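PDB 2NLZ: cephalosporin acylase from Bacillus halodurans, which probably acts as an acylase or gamma-glutamyl transferase/hydrolase of the gamma-glutamyltranspeptidase family, in the N-terminal nucleophile (Ntn) hydrolase clan, although its activity remains unestablished. Local coordinates for residues D310-V315 with R416-I421; P318-V323 with A410-K415; Q272-L277 with V323-L328. The protein carries 1 engineered substitution. All coordinates share one frame; numbering follows the deposited sequence.

Interaction 1. Residues D310-V315 with R416-I421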
# COMPACT_ATOMS: atom_id res chain seq x y z
N ASP D 310 0.05 9.55 35.97
CA ASP D 310 0.92 9.55 37.14
C ASP D 310 1.95 10.63 37.03
O ASP D 310 2.08 11.45 37.94
CB ASP D 310 1.62 8.21 37.30
CG ASP D 310 0.76 7.20 38.01
OD1 ASP D 310 -0.24 7.61 38.63
OD2 ASP D 310 1.09 6.00 37.96
N GLY D 311 2.67 10.65 35.91
CA GLY D 311 3.70 11.66 35.67
C GLY D 311 3.17 13.08 35.72
O GLY D 311 3.84 13.98 36.22
N MET D 312 1.94 13.28 35.23
CA MET D 312 1.32 14.61 35.22
C MET D 312 0.88 15.03 36.62
O MET D 312 0.81 16.23 36.92
CB MET D 312 0.14 14.65 34.25
CG MET D 312 0.48 15.28 32.91
SD MET D 312 -0.57 14.59 31.63
CE MET D 312 -0.97 16.05 30.67
N LYS D 313 0.57 14.05 37.46
CA LYS D 313 0.15 14.30 38.83
C LYS D 313 1.36 14.63 39.71
O LYS D 313 1.33 15.59 40.48
CB LYS D 313 -0.62 13.09 39.37
CG LYS D 313 -1.05 13.17 40.84
CD LYS D 313 -2.34 13.96 41.05
CE LYS D 313 -2.70 14.12 42.54
NZ LYS D 313 -2.93 12.80 43.23
N TYR D 314 2.42 13.85 39.58
CA TYR D 314 3.49 13.87 40.57
C TYR D 314 4.80 14.57 40.17
O TYR D 314 5.49 15.10 41.04
CB TYR D 314 3.79 12.44 41.06
CG TYR D 314 2.59 11.73 41.65
CD1 TYR D 314 2.00 12.16 42.84
CD2 TYR D 314 2.05 10.62 41.01
CE1 TYR D 314 0.89 11.51 43.38
CE2 TYR D 314 0.94 9.95 41.54
CZ TYR D 314 0.37 10.40 42.72
OH TYR D 314 -0.73 9.74 43.23
N VAL D 315 5.13 14.57 38.88
CA VAL D 315 6.44 15.06 38.43
C VAL D 315 6.53 16.59 38.37
O VAL D 315 5.75 17.25 37.68
CB VAL D 315 6.91 14.43 37.09
CG1 VAL D 315 8.15 15.12 36.55
CG2 VAL D 315 7.19 12.94 37.29
N ARG D 416 11.49 25.31 39.19
CA ARG D 416 11.39 24.93 37.78
C ARG D 416 10.30 23.88 37.56
O ARG D 416 10.08 23.02 38.41
CB ARG D 416 12.75 24.50 37.21
CG ARG D 416 13.43 23.46 38.03
CD ARG D 416 14.87 23.82 38.31
NE ARG D 416 15.43 22.88 39.27
CZ ARG D 416 16.46 22.07 39.02
NH1 ARG D 416 17.05 22.10 37.84
NH2 ARG D 416 16.89 21.25 39.96
N THR D 417 9.61 23.99 36.42
CA THR D 417 8.39 23.23 36.18
C THR D 417 8.60 21.86 35.55
O THR D 417 9.68 21.56 35.02
CB THR D 417 7.41 24.00 35.28
OG1 THR D 417 6.26 23.19 35.03
CG2 THR D 417 8.08 24.37 33.96
N TYR D 418 7.55 21.04 35.63
CA TYR D 418 7.36 19.87 34.79
C TYR D 418 7.80 20.24 33.38
O TYR D 418 7.26 21.17 32.78
CB TYR D 418 5.88 19.48 34.81
CG TYR D 418 5.49 18.27 33.98
CD1 TYR D 418 5.17 18.39 32.64
CD2 TYR D 418 5.40 17.01 34.56
CE1 TYR D 418 4.80 17.29 31.88
CE2 TYR D 418 5.03 15.89 33.81
CZ TYR D 418 4.73 16.04 32.47
OH TYR D 418 4.36 14.95 31.73
N HIS D 419 8.78 19.50 32.86
CA HIS D 419 9.41 19.82 31.58
C HIS D 419 9.18 18.70 30.58
O HIS D 419 9.35 17.53 30.91
CB HIS D 419 10.91 20.04 31.79
CG HIS D 419 11.46 21.20 31.03
ND1 HIS D 419 11.74 21.15 29.68
CD2 HIS D 419 11.78 22.45 31.43
CE1 HIS D 419 12.21 22.32 29.29
NE2 HIS D 419 12.24 23.13 30.33
N THR D 420 8.80 19.06 29.35
CA THR D 420 8.43 18.06 28.33
C THR D 420 9.61 17.50 27.54
O THR D 420 9.56 16.36 27.08
CB THR D 420 7.42 18.64 27.32
OG1 THR D 420 7.95 19.84 26.74
CG2 THR D 420 6.09 18.90 28.01
N ILE D 421 10.63 18.33 27.37
CA ILE D 421 11.88 17.98 26.75
C ILE D 421 12.57 16.82 27.48
O ILE D 421 12.91 16.93 28.66
CB ILE D 421 12.80 19.17 26.85
CG1 ILE D 421 12.51 20.18 25.76
CG2 ILE D 421 14.25 18.80 26.72
CD1 ILE D 421 13.50 21.31 25.88

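Interaction 2. Residues P318-V323 with A410-K415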
# COMPACT_ATOMS: atom_id res chain seq x y z
N PRO D 318 11.99 18.35 42.19
CA PRO D 318 12.17 17.23 43.14
C PRO D 318 11.73 17.52 44.58
O PRO D 318 11.12 16.66 45.22
CB PRO D 318 13.67 16.98 43.09
CG PRO D 318 14.03 17.32 41.69
CD PRO D 318 13.16 18.49 41.30
N SER D 319 12.02 18.73 45.06
CA SER D 319 11.70 19.14 46.42
C SER D 319 10.19 19.27 46.66
O SER D 319 9.71 18.99 47.76
CB SER D 319 12.40 20.46 46.75
OG SER D 319 13.75 20.44 46.32
N ASP D 320 9.46 19.69 45.63
CA ASP D 320 8.01 19.87 45.74
C ASP D 320 7.23 18.60 45.37
O ASP D 320 6.00 18.63 45.36
CB ASP D 320 7.53 21.04 44.86
CG ASP D 320 7.90 22.41 45.44
OD1 ASP D 320 6.99 23.23 45.66
OD2 ASP D 320 9.10 22.66 45.66
N MET D 321 7.94 17.51 45.09
CA MET D 321 7.31 16.24 44.71
C MET D 321 6.68 15.52 45.90
O MET D 321 7.29 15.40 46.96
CB MET D 321 8.28 15.32 43.98
CG MET D 321 8.46 15.66 42.50
SD MET D 321 9.49 14.50 41.58
CE MET D 321 8.61 12.95 41.82
N SER D 322 5.45 15.05 45.70
CA SER D 322 4.66 14.42 46.76
C SER D 322 5.08 12.97 47.03
O SER D 322 5.16 12.56 48.18
CB SER D 322 3.18 14.50 46.43
OG SER D 322 2.37 14.21 47.55
N VAL D 323 5.32 12.20 45.97
CA VAL D 323 5.89 10.86 46.12
C VAL D 323 7.33 10.88 45.62
O VAL D 323 7.82 11.92 45.19
CB VAL D 323 5.06 9.78 45.38
CG1 VAL D 323 3.69 9.64 46.00
CG2 VAL D 323 4.94 10.11 43.90
N ALA D 410 2.59 23.30 41.21
CA ALA D 410 2.04 24.64 41.38
C ALA D 410 3.14 25.69 41.19
O ALA D 410 4.29 25.45 41.55
CB ALA D 410 1.41 24.77 42.75
N LEU D 411 2.76 26.83 40.63
CA LEU D 411 3.71 27.92 40.41
C LEU D 411 4.25 28.46 41.72
O LEU D 411 3.49 28.85 42.61
CB LEU D 411 3.06 29.05 39.61
CG LEU D 411 3.79 30.38 39.43
CD1 LEU D 411 5.12 30.21 38.72
CD2 LEU D 411 2.91 31.35 38.66
N LYS D 412 5.57 28.46 41.83
CA LYS D 412 6.27 28.98 42.98
C LYS D 412 7.45 29.78 42.44
O LYS D 412 8.01 29.43 41.41
CB LYS D 412 6.77 27.82 43.85
CG LYS D 412 6.61 28.02 45.34
CD LYS D 412 5.34 27.35 45.86
CE LYS D 412 5.35 27.28 47.38
NZ LYS D 412 4.30 26.36 47.90
N PRO D 413 7.82 30.89 43.12
CA PRO D 413 9.00 31.64 42.69
C PRO D 413 10.25 30.81 42.86
O PRO D 413 10.42 30.15 43.88
CB PRO D 413 9.02 32.83 43.65
CG PRO D 413 8.21 32.42 44.82
CD PRO D 413 7.15 31.52 44.27
N GLY D 414 11.12 30.82 41.84
CA GLY D 414 12.40 30.12 41.90
C GLY D 414 12.29 28.62 41.76
O GLY D 414 13.23 27.89 42.05
N LYS D 415 11.13 28.16 41.30
CA LYS D 415 10.89 26.74 41.09
C LYS D 415 10.96 26.46 39.59
O LYS D 415 10.55 27.30 38.80
CB LYS D 415 9.52 26.39 41.65
CG LYS D 415 9.04 24.96 41.39
CD LYS D 415 7.59 24.80 41.80
CE LYS D 415 7.20 23.35 41.89
NZ LYS D 415 5.76 23.19 42.18

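Interaction 3. Residues Q272-L277 with V323-L328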
# COMPACT_ATOMS: atom_id res chain seq x y z
N GLN D 272 10.19 15.03 32.33
CA GLN D 272 9.07 14.08 32.32
C GLN D 272 9.42 12.67 31.83
O GLN D 272 8.53 11.84 31.61
CB GLN D 272 7.87 14.64 31.53
CG GLN D 272 8.04 14.65 30.00
CD GLN D 272 6.73 14.83 29.25
OE1 GLN D 272 6.69 15.48 28.22
NE2 GLN D 272 5.67 14.23 29.75
N GLY D 273 10.72 12.40 31.67
CA GLY D 273 11.20 11.10 31.19
C GLY D 273 10.73 9.94 32.03
O GLY D 273 10.57 8.82 31.54
N LEU D 274 10.50 10.21 33.31
CA LEU D 274 9.87 9.30 34.25
C LEU D 274 8.72 8.50 33.63
O LEU D 274 8.60 7.30 33.87
CB LEU D 274 9.35 10.13 35.43
CG LEU D 274 9.05 9.50 36.78
CD1 LEU D 274 7.76 8.69 36.75
CD2 LEU D 274 10.22 8.64 37.15
N VAL D 275 7.88 9.19 32.86
CA VAL D 275 6.68 8.60 32.26
C VAL D 275 7.02 7.44 31.36
O VAL D 275 6.44 6.36 31.48
CB VAL D 275 5.85 9.65 31.48
CG1 VAL D 275 4.68 9.00 30.78
CG2 VAL D 275 5.36 10.74 32.43
N ALA D 276 7.98 7.65 30.46
CA ALA D 276 8.47 6.58 29.60
C ALA D 276 8.89 5.38 30.42
O ALA D 276 8.45 4.26 30.16
CB ALA D 276 9.63 7.07 28.75
N LEU D 277 9.73 5.64 31.42
CA LEU D 277 10.26 4.63 32.34
C LEU D 277 9.18 3.80 33.07
O LEU D 277 9.21 2.57 33.06
CB LEU D 277 11.19 5.30 33.34
CG LEU D 277 12.69 5.20 33.11
CD1 LEU D 277 13.04 5.08 31.66
CD2 LEU D 277 13.41 6.38 33.71
N VAL D 323 5.32 12.20 45.97
CA VAL D 323 5.89 10.86 46.12
C VAL D 323 7.33 10.88 45.62
O VAL D 323 7.82 11.92 45.19
CB VAL D 323 5.06 9.78 45.38
CG1 VAL D 323 3.69 9.64 46.00
CG2 VAL D 323 4.94 10.11 43.90
N SER D 324 8.01 9.74 45.69
CA SER D 324 9.39 9.68 45.20
C SER D 324 9.49 8.98 43.84
O SER D 324 8.56 8.29 43.40
CB SER D 324 10.32 9.02 46.23
OG SER D 324 10.25 7.60 46.17
N VAL D 325 10.62 9.19 43.18
CA VAL D 325 10.97 8.53 41.94
C VAL D 325 11.03 7.02 42.13
O VAL D 325 10.54 6.25 41.30
CB VAL D 325 12.33 9.03 41.43
CG1 VAL D 325 12.65 8.45 40.07
CG2 VAL D 325 12.36 10.55 41.38
N GLU D 326 11.62 6.60 43.25
CA GLU D 326 11.83 5.19 43.57
C GLU D 326 10.52 4.42 43.73
O GLU D 326 10.45 3.23 43.41
CB GLU D 326 12.68 5.05 44.84
CG GLU D 326 14.17 5.36 44.67
CD GLU D 326 14.50 6.86 44.65
OE1 GLU D 326 13.65 7.69 45.05
OE2 GLU D 326 15.63 7.20 44.24
N GLN D 327 9.51 5.11 44.25
CA GLN D 327 8.18 4.53 44.41
C GLN D 327 7.46 4.35 43.08
O GLN D 327 6.85 3.30 42.85
CB GLN D 327 7.32 5.39 45.35
CG GLN D 327 7.61 5.21 46.83
CD GLN D 327 6.76 6.11 47.70
OE1 GLN D 327 6.53 7.28 47.38
NE2 GLN D 327 6.28 5.58 48.83
N LEU D 328 7.54 5.36 42.20
CA LEU D 328 6.88 5.30 40.90
C LEU D 328 7.52 4.26 39.99
O LEU D 328 6.85 3.66 39.13
CB LEU D 328 6.89 6.67 40.21
CG LEU D 328 6.10 7.81 40.84
CD1 LEU D 328 6.54 9.12 40.24
CD2 LEU D 328 4.59 7.62 40.71

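Interaction 1. Residues D310-V315 with R416-I421
Y418 presents one edge of its ring to the C-terminal turn of helix 294-314, where two backbone carbonyls meet it. V315 O lies 3.1 Å from Y418 CD2 and G311 O lies 3.3 Å from Y418 CE2, both near the ring plane. The carbonyl oxygens therefore face neighbouring C-H groups of one ring edge. V315 adds the main apolar touch: its CG1 branch sits 3.9 Å from Y418 CD2, and the two side chains cross at about a right angle. Further along the ring, M312 offers its CG methylene, 4.1 Å from Y418 OH, rather than its sulfur. The reach of the tyrosine follows from its first torsion, which sets CG opposite the backbone N (chi1 -180°) and sends the ring straight out from the loop to the helix. The helix has just ended here: V315 is the first residue to leave helical angles, yet V315 N still donates to G311 O at 3.0 Å, so this one carbonyl closes the last turn while also facing the tyrosine. In the alpha-beta-beta-alpha sandwich expected of an Ntn hydrolase, two stacked sheets between helical layers, the contact joins a helix end to the loop leading into strand 424-428. A second shell fixes both sides. N409 receives a hydrogen bond from Y418 N and also bonds T417 OG1, while H407 bonds M312 O, tying the helix to the same long loop. Behind the helix, D310 forms a salt bridge with R337 and a hydrogen bond with Y333. Beyond Y418, the H419 ring meets F73 of strand 71-78 edge-to-face, and R416 pairs with E317.

Interaction 2. Residues P318-V323 with A410-K415
D320 and K415 reach for each other from opposite directions, each extending from its own loop. The lysine chain is fully extended, with CG opposite the backbone N (chi1 174°), and this carries its CE and NZ to the aspartate. Contact is made alongside as much as through charge: D320 CG lies 3.7 Å from K415 CE, so the carboxylate rests against the last methylene of the lysine. D320 OD1 stands 3.7 Å from K415 NZ, a long salt bridge that should be weak. The ammonium is gripped more firmly within its own loop. K415 NZ donates to A410 O at 2.8 Å, in the carbonyl plane and on a lone pair, and it also bonds D408 O. The lysine thus ties its loop together across a type II beta turn from K412 to K415, in which G414 supplies the positive phi. K412 sends its chain past the same carboxylate, its CD 4.4 Å from D320 OD1, but its ammonium is not in contact with it; its charge would probably still help to balance the aspartate. In the fold, the contact brings the connection between helices 294-314 and 325-328 up to the long loop before strand 424-428; A410 and L411 of that loop pack on M97 and V100 of helix 97-101.

Interaction 3. Residues Q272-L277 with V323-L328
L274 swings its CG opposite the backbone N (chi1 -160°), directing both methyls at helix 325-328, while L328 turns its own CG back beside its N (chi1 -66°) to meet one of them. The result is a small apolar contact between a short helix, opened by a capping box, and the first turn of helix 274-283, within the Ntn-hydrolase fold expected of this family. The two branches of L274 divide the work. CD1 meets L328 CD1 at 3.7 Å, methyl against methyl, with the two leucine side chains crossing at about a right angle; it also lies 4.1 Å from L328 CB. CD2 touches V325 CG1 at 3.8 Å, and there the side chains approach at a slant. L274 therefore fits against two residues three positions apart, which one turn of helix brings to the same side. Side-chain carbons alone make this contact, and the two backbones stay well separated, with the nearest CA atoms, those of L274 and V325, 7.8 Å apart. Strand 250-259 lies beneath the pair: I255 touches both L274 and V325, so the helices meet over one sheet residue. L274 also packs on L329, and V325 on P269. The 272-277 segment also leans on helix 294-314, where V275 touches M304 and F308. L328 and V325 owe their positions to the one-turn helix that carries them, whose start is held by S324 and Q327 in a reciprocal exchange. S324 N gives a weak bond to Q327 OE1 at 3.3 Å, and in return Q327 N donates to S324 OG, the N-cap hydroxyl oxygen, over 3.2 Å with an angle of 150° at the hydrogen.

The three contacts gather around the end of helix 294-314 and the chain that follows it. Interaction 1 has its centre about 10 Å from the centres of both others, while those of interactions 2 and 3 are about 15 Å apart. V323 belongs to both of the latter, and its CG2 packs 3.6 Å from Y314 CG, joining them to interaction 1. M321 CG also approaches Y314 O, at 3.4 Å. Q272 of interaction 3 lies beside Y418 and T420 of interaction 1. In sequence, interaction 2 nests inside the loop closed by interaction 1, whereas the segments of interaction 3 alternate with those of both others.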